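PDB 4AMM: DYNE8 from Micromonospora chersina, which is an iterative enediyne polyketide synthase of dynemicin biosynthesis, represented here by its acyltransferase domain, which probably loads acyl building blocks for chain extension. Local coordinates for residues L16-A27 / L64-L75. Sequence-based numbering, arbitrary orientation. Where two conformers were deposited one is given.
Sequences LTGLLTRVRAAA and LVAALDRALGHL
Asp69 presents both carboxylate oxygens to Arg24, which grips them side-on with two nitrogens. Arg24 NE meets Asp69 OD1 at 2.6 Å in an almost straight bond (172°), and Arg24 NH2 reaches Asp69 OD2 on its syn lone pair at 3.1 Å. Guanidinium and carboxylate are nearly coplanar, 29° apart, so the two bonds together fix the rotation of both groups. Arg24 has CG anti to the backbone N and runs extended to NE, a course that carries the guanidinium across Val65; the methyl Val65 CG1 lies over one face, offset toward the rim, 3.5 Å from Arg24 NH2.

Beneath this salt bridge the interface is apolar. Leu20 enters as a knob among Leu68, Ala71, Leu72 and Leu75: Leu20 CD2 touches Leu68 CD2 at 3.6 Å, while Leu20 CD1 touches both Ala71 CB and Leu75 CD1. The other branch of Leu68, CD1, packs against the backbone at Arg24 CA (3.5 Å) and against Val23 CG1. At the C-terminal end of helix 13-27, Ala27 CB meets Leu64 CD2 at 3.8 Å.

Along the flank, Leu72 CD2 rests on Thr17 O and Thr21 OG1. Thr17 O accepts from both Thr21 N and Thr21 OG1, which arrive from opposite faces of its plane. A water donates to Leu72 O and links weakly to Thr17 OG1, whose firmer partner is Ala13 O.

Phe54 of strand 52-58 touches Leu20, Leu68 and Ala71, and Cys8 of strand 4-10 also meets Leu20. The axes of 16-27 and 64-75 run nearly antiparallel (158°) and approach to 9.4 Å: a two-layer alpha/beta arrangement, helices packed side by side on a four-stranded antiparallel sheet, consistent with the linker subdomain between ketosynthase and acyltransferase in related synthases.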
ATOM      1  N   LEU A  16       5.833 -29.503  -9.958  1.00 18.42           N
ATOM      2  CA  LEU A  16       4.756 -28.705  -9.305  1.00 18.71           C
ATOM      3  C   LEU A  16       3.426 -29.107  -9.868  1.00 19.01           C
ATOM      4  O   LEU A  16       2.472 -29.247  -9.080  1.00 18.72           O
ATOM      5  CB  LEU A  16       5.054 -27.216  -9.507  1.00 18.29           C
ATOM      6  CG  LEU A  16       4.042 -26.264  -8.779  1.00 18.47           C
ATOM      7  CD1 LEU A  16       4.039 -26.562  -7.252  1.00 19.30           C
ATOM      8  CD2 LEU A  16       4.355 -24.851  -9.200  1.00 19.58           C
ATOM      9  N   THR A  17       3.343 -29.348 -11.190  1.00 19.22           N
ATOM     10  CA  THR A  17       2.050 -29.845 -11.746  1.00 20.49           C
ATOM     11  C   THR A  17       1.574 -31.133 -11.010  1.00 20.58           C
ATOM     12  O   THR A  17       0.429 -31.280 -10.579  1.00 20.89           O
ATOM     13  CB  THR A  17       2.191 -30.143 -13.241  1.00 22.24           C
ATOM     14  OG1 THR A  17       2.360 -28.924 -13.971  1.00 27.59           O
ATOM     15  CG2 THR A  17       0.903 -30.856 -13.804  1.00 23.17           C
ATOM     16  N   GLY A  18       2.480 -32.072 -10.834  1.00 19.78           N
ATOM     17  CA  GLY A  18       2.141 -33.304 -10.118  1.00 21.17           C
ATOM     18  C   GLY A  18       1.670 -33.099  -8.696  1.00 20.93           C
ATOM     19  O   GLY A  18       0.603 -33.608  -8.278  1.00 22.34           O
ATOM     20  N   LEU A  19       2.391 -32.242  -7.931  1.00 19.82           N
ATOM     21  CA  LEU A  19       1.980 -31.942  -6.599  1.00 21.23           C
ATOM     22  C   LEU A  19       0.609 -31.244  -6.518  1.00 19.23           C
ATOM     23  O   LEU A  19      -0.248 -31.605  -5.702  1.00 21.09           O
ATOM     24  CB  LEU A  19       3.069 -31.075  -5.963  1.00 20.48           C
ATOM     25  CG  LEU A  19       2.700 -30.578  -4.574  1.00 23.07           C
ATOM     26  CD1 LEU A  19       2.419 -31.690  -3.605  1.00 28.41           C
ATOM     27  CD2 LEU A  19       3.857 -29.676  -4.049  1.00 24.48           C
ATOM     28  N   LEU A  20       0.460 -30.217  -7.362  1.00 18.29           N
ATOM     29  CA  LEU A  20      -0.802 -29.510  -7.363  1.00 17.44           C
ATOM     30  C   LEU A  20      -2.013 -30.422  -7.712  1.00 19.73           C
ATOM     31  O   LEU A  20      -3.090 -30.260  -7.189  1.00 19.66           O
ATOM     32  CB  LEU A  20      -0.775 -28.298  -8.275  1.00 17.73           C
ATOM     33  CG  LEU A  20       0.226 -27.202  -7.846  1.00 16.11           C
ATOM     34  CD1 LEU A  20       0.077 -26.007  -8.776  1.00 19.60           C
ATOM     35  CD2 LEU A  20       0.077 -26.755  -6.404  1.00 16.36           C
ATOM     36  N   THR A  21      -1.782 -31.340  -8.626  1.00 20.44           N
ATOM     37  CA  THR A  21      -2.830 -32.315  -8.982  1.00 22.15           C
ATOM     38  C   THR A  21      -3.205 -33.143  -7.749  1.00 22.33           C
ATOM     39  O   THR A  21      -4.375 -33.390  -7.451  1.00 23.70           O
ATOM     40  CB  THR A  21      -2.302 -33.214 -10.129  1.00 21.90           C
ATOM     41  OG1 THR A  21      -2.102 -32.397 -11.266  1.00 24.40           O
ATOM     42  CG2 THR A  21      -3.299 -34.324 -10.462  1.00 26.28           C
ATOM     43  N   ARG A  22      -2.214 -33.562  -6.975  1.00 21.32           N
ATOM     44  CA  ARG A  22      -2.506 -34.356  -5.797  0.50 23.12           C
ATOM     45  C   ARG A  22      -3.128 -33.539  -4.681  1.00 23.29           C
ATOM     46  O   ARG A  22      -4.036 -33.983  -3.982  1.00 23.85           O
ATOM     47  CB  ARG A  22      -1.230 -35.042  -5.333  0.50 24.41           C
ATOM     48  CG  ARG A  22      -0.862 -36.158  -6.337  0.50 24.11           C
ATOM     49  CD  ARG A  22       0.351 -36.895  -5.866  0.50 27.40           C
ATOM     50  NE  ARG A  22       0.788 -37.881  -6.843  0.50 24.69           N
ATOM     51  CZ  ARG A  22       0.368 -39.147  -6.860  0.50 30.62           C
ATOM     52  NH1 ARG A  22      -0.511 -39.581  -5.966  0.50 30.82           N
ATOM     53  NH2 ARG A  22       0.816 -39.980  -7.776  0.50 29.41           N
ATOM     54  N   VAL A  23      -2.660 -32.303  -4.487  1.00 21.52           N
ATOM     55  CA  VAL A  23      -3.328 -31.480  -3.499  1.00 21.96           C
ATOM     56  C   VAL A  23      -4.787 -31.210  -3.894  1.00 23.12           C
ATOM     57  O   VAL A  23      -5.638 -31.172  -3.012  1.00 23.45           O
ATOM     58  CB  VAL A  23      -2.570 -30.125  -3.360  1.00 19.37           C
ATOM     59  CG1 VAL A  23      -3.304 -29.241  -2.385  1.00 22.03           C
ATOM     60  CG2 VAL A  23      -1.136 -30.388  -2.884  1.00 22.68           C
ATOM     61  N   ARG A  24      -5.055 -31.012  -5.198  1.00 22.82           N
ATOM     62  CA  ARG A  24      -6.431 -30.801  -5.663  1.00 25.80           C
ATOM     63  C   ARG A  24      -7.320 -31.988  -5.331  1.00 27.04           C
ATOM     64  O   ARG A  24      -8.434 -31.797  -4.818  1.00 26.07           O
ATOM     65  CB  ARG A  24      -6.486 -30.502  -7.148  1.00 23.28           C
ATOM     66  CG  ARG A  24      -7.916 -30.146  -7.614  1.00 31.28           C
ATOM     67  CD  ARG A  24      -8.111 -30.521  -9.100  1.00 35.83           C
ATOM     68  NE  ARG A  24      -9.334 -29.906  -9.632  1.00 38.31           N
ATOM     69  CZ  ARG A  24     -10.576 -30.407  -9.555  1.00 42.88           C
ATOM     70  NH1 ARG A  24     -10.822 -31.560  -8.949  1.00 41.97           N
ATOM     71  NH2 ARG A  24     -11.585 -29.710 -10.087  1.00 41.98           N
ATOM     72  N   ALA A  25      -6.813 -33.191  -5.569  1.00 28.75           N
ATOM     73  CA  ALA A  25      -7.518 -34.409  -5.186  1.00 30.57           C
ATOM     74  C   ALA A  25      -7.821 -34.456  -3.690  1.00 31.40           C
ATOM     75  O   ALA A  25      -8.962 -34.711  -3.303  1.00 32.73           O
ATOM     76  CB  ALA A  25      -6.696 -35.604  -5.609  1.00 30.83           C
ATOM     77  N   ALA A  26      -6.814 -34.154  -2.866  1.00 31.43           N
ATOM     78  CA  ALA A  26      -6.896 -34.203  -1.406  1.00 33.20           C
ATOM     79  C   ALA A  26      -7.814 -33.175  -0.815  1.00 34.93           C
ATOM     80  O   ALA A  26      -8.199 -33.334   0.359  1.00 35.82           O
ATOM     81  CB  ALA A  26      -5.558 -34.025  -0.783  1.00 32.91           C
ATOM     82  N   ALA A  27      -8.084 -32.107  -1.585  1.00 34.19           N
ATOM     83  CA  ALA A  27      -8.745 -30.918  -1.068  1.00 34.62           C
ATOM     84  C   ALA A  27     -10.225 -30.991  -1.281  1.00 35.79           C
ATOM     85  O   ALA A  27     -10.978 -30.349  -0.547  1.00 33.98           O
ATOM     86  CB  ALA A  27      -8.170 -29.642  -1.756  1.00 34.37           C
ATOM     87  N   LEU A  64      -9.955 -23.409  -2.616  1.00 18.47           N
ATOM     88  CA  LEU A  64      -8.636 -24.030  -2.921  1.00 17.99           C
ATOM     89  C   LEU A  64      -8.679 -24.814  -4.237  1.00 19.12           C
ATOM     90  O   LEU A  64      -7.793 -24.664  -5.071  1.00 18.18           O
ATOM     91  CB  LEU A  64      -8.138 -24.855  -1.751  1.00 18.87           C
ATOM     92  CG  LEU A  64      -6.804 -25.590  -2.035  1.00 17.92           C
ATOM     93  CD1 LEU A  64      -5.669 -24.547  -2.368  1.00 19.12           C
ATOM     94  CD2 LEU A  64      -6.416 -26.394  -0.783  1.00 18.17           C
ATOM     95  N   VAL A  65      -9.713 -25.635  -4.450  1.00 20.72           N
ATOM     96  CA  VAL A  65      -9.827 -26.417  -5.724  1.00 21.30           C
ATOM     97  C   VAL A  65      -9.841 -25.467  -6.891  1.00 20.49           C
ATOM     98  O   VAL A  65      -9.123 -25.714  -7.896  1.00 20.99           O
ATOM     99  CB  VAL A  65     -11.108 -27.294  -5.709  1.00 22.77           C
ATOM    100  CG1 VAL A  65     -11.358 -27.928  -7.075  1.00 23.99           C
ATOM    101  CG2 VAL A  65     -10.950 -28.263  -4.718  1.00 23.14           C
ATOM    102  N   ALA A  66     -10.608 -24.361  -6.786  1.00 21.83           N
ATOM    103  CA  ALA A  66     -10.666 -23.365  -7.853  1.00 21.96           C
ATOM    104  C   ALA A  66      -9.278 -22.761  -8.131  1.00 21.80           C
ATOM    105  O   ALA A  66      -8.871 -22.649  -9.308  1.00 21.70           O
ATOM    106  CB  ALA A  66     -11.654 -22.215  -7.525  1.00 23.91           C
ATOM    107  N   ALA A  67      -8.576 -22.340  -7.067  1.00 19.48           N
ATOM    108  CA  ALA A  67      -7.201 -21.857  -7.276  1.00 16.86           C
ATOM    109  C   ALA A  67      -6.200 -22.859  -7.902  1.00 17.23           C
ATOM    110  O   ALA A  67      -5.421 -22.459  -8.753  1.00 17.46           O
ATOM    111  CB  ALA A  67      -6.620 -21.325  -5.937  1.00 18.81           C
ATOM    112  N   LEU A  68      -6.286 -24.109  -7.446  1.00 17.18           N
ATOM    113  CA  LEU A  68      -5.493 -25.141  -8.065  1.00 17.00           C
ATOM    114  C   LEU A  68      -5.810 -25.326  -9.570  1.00 19.22           C
ATOM    115  O   LEU A  68      -4.894 -25.501 -10.358  1.00 19.59           O
ATOM    116  CB  LEU A  68      -5.579 -26.453  -7.264  1.00 17.69           C
ATOM    117  CG  LEU A  68      -4.982 -26.336  -5.834  1.00 14.35           C
ATOM    118  CD1 LEU A  68      -5.434 -27.468  -4.978  1.00 19.27           C
ATOM    119  CD2 LEU A  68      -3.444 -26.319  -5.844  1.00 17.54           C
ATOM    120  N   ASP A  69      -7.105 -25.330  -9.891  1.00 20.77           N
ATOM    121  CA  ASP A  69      -7.518 -25.455 -11.272  1.00 21.70           C
ATOM    122  C   ASP A  69      -6.890 -24.371 -12.114  1.00 20.19           C
ATOM    123  O   ASP A  69      -6.385 -24.655 -13.205  1.00 20.70           O
ATOM    124  CB  ASP A  69      -9.054 -25.461 -11.395  1.00 22.00           C
ATOM    125  CG  ASP A  69      -9.654 -26.756 -10.977  1.00 27.20           C
ATOM    126  OD1 ASP A  69      -8.949 -27.767 -10.975  1.00 29.16           O
ATOM    127  OD2 ASP A  69     -10.860 -26.773 -10.641  1.00 32.75           O
ATOM    128  N   ARG A  70      -6.919 -23.119 -11.644  1.00 18.95           N
ATOM    129  CA  ARG A  70      -6.285 -22.050 -12.373  1.00 18.94           C
ATOM    130  C   ARG A  70      -4.784 -22.217 -12.525  1.00 19.17           C
ATOM    131  O   ARG A  70      -4.243 -22.005 -13.580  1.00 18.42           O
ATOM    132  CB  ARG A  70      -6.598 -20.695 -11.721  1.00 18.57           C
ATOM    133  CG  ARG A  70      -8.022 -20.219 -11.952  1.00 23.29           C
ATOM    134  CD  ARG A  70      -8.035 -18.738 -11.476  1.00 23.49           C
ATOM    135  NE  ARG A  70      -7.234 -17.795 -12.267  1.00 21.50           N
ATOM    136  CZ  ARG A  70      -7.086 -16.477 -11.913  1.00 16.80           C
ATOM    137  NH1 ARG A  70      -7.581 -16.069 -10.768  1.00 18.57           N
ATOM    138  NH2 ARG A  70      -6.386 -15.621 -12.614  1.00 18.46           N
ATOM    139  N   ALA A  71      -4.118 -22.620 -11.422  1.00 17.24           N
ATOM    140  CA  ALA A  71      -2.694 -22.814 -11.501  1.00 17.43           C
ATOM    141  C   ALA A  71      -2.341 -23.935 -12.472  1.00 17.45           C
ATOM    142  O   ALA A  71      -1.421 -23.748 -13.274  1.00 16.71           O
ATOM    143  CB  ALA A  71      -2.154 -23.115 -10.109  1.00 17.58           C
ATOM    144  N   LEU A  72      -3.062 -25.047 -12.357  1.00 16.96           N
ATOM    145  CA  LEU A  72      -2.809 -26.182 -13.260  1.00 18.73           C
ATOM    146  C   LEU A  72      -3.073 -25.820 -14.709  1.00 19.95           C
ATOM    147  O   LEU A  72      -2.275 -26.166 -15.580  1.00 20.87           O
ATOM    148  CB  LEU A  72      -3.668 -27.398 -12.893  1.00 18.44           C
ATOM    149  CG  LEU A  72      -3.232 -28.109 -11.601  1.00 17.93           C
ATOM    150  CD1 LEU A  72      -4.242 -28.963 -10.893  1.00 21.15           C
ATOM    151  CD2 LEU A  72      -1.942 -28.925 -11.847  1.00 18.98           C
ATOM    152  N   GLY A  73      -4.100 -25.042 -14.969  1.00 19.88           N
ATOM    153  CA  GLY A  73      -4.371 -24.651 -16.349  1.00 22.55           C
ATOM    154  C   GLY A  73      -3.247 -23.810 -16.885  1.00 22.28           C
ATOM    155  O   GLY A  73      -2.841 -23.962 -18.040  1.00 23.32           O
ATOM    156  N   HIS A  74      -2.742 -22.867 -16.046  1.00 18.89           N
ATOM    157  CA  HIS A  74      -1.652 -22.020 -16.395  1.00 19.67           C
ATOM    158  C   HIS A  74      -0.397 -22.842 -16.722  1.00 19.45           C
ATOM    159  O   HIS A  74       0.248 -22.614 -17.777  1.00 21.72           O
ATOM    160  CB  HIS A  74      -1.338 -21.044 -15.221  1.00 19.87           C
ATOM    161  CG  HIS A  74      -0.327 -19.973 -15.557  1.00 20.11           C
ATOM    162  ND1 HIS A  74       0.988 -19.940 -15.087  1.00 22.38           N
ATOM    163  CD2 HIS A  74      -0.483 -18.837 -16.264  1.00 21.12           C
ATOM    164  CE1 HIS A  74       1.594 -18.853 -15.533  1.00 18.72           C
ATOM    165  NE2 HIS A  74       0.723 -18.168 -16.259  1.00 25.70           N
ATOM    166  N   LEU A  75      -0.038 -23.783 -15.831  1.00 20.14           N
ATOM    167  CA  LEU A  75       1.165 -24.590 -16.073  1.00 20.19           C
ATOM    168  C   LEU A  75       0.915 -25.424 -17.372  1.00 22.46           C
ATOM    169  O   LEU A  75       1.881 -25.650 -18.111  1.00 22.88           O
ATOM    170  CB  LEU A  75       1.425 -25.504 -14.877  1.00 20.04           C
ATOM    171  CG  LEU A  75       1.822 -24.818 -13.563  1.00 18.36           C
ATOM    172  CD1 LEU A  75       1.807 -25.810 -12.422  1.00 21.30           C
ATOM    173  CD2 LEU A  75       3.204 -24.215 -13.740  1.00 20.48           C
TER
HETATM  174  O   HOH W   1      -0.618 -28.496 -15.339  1.00 27.52           O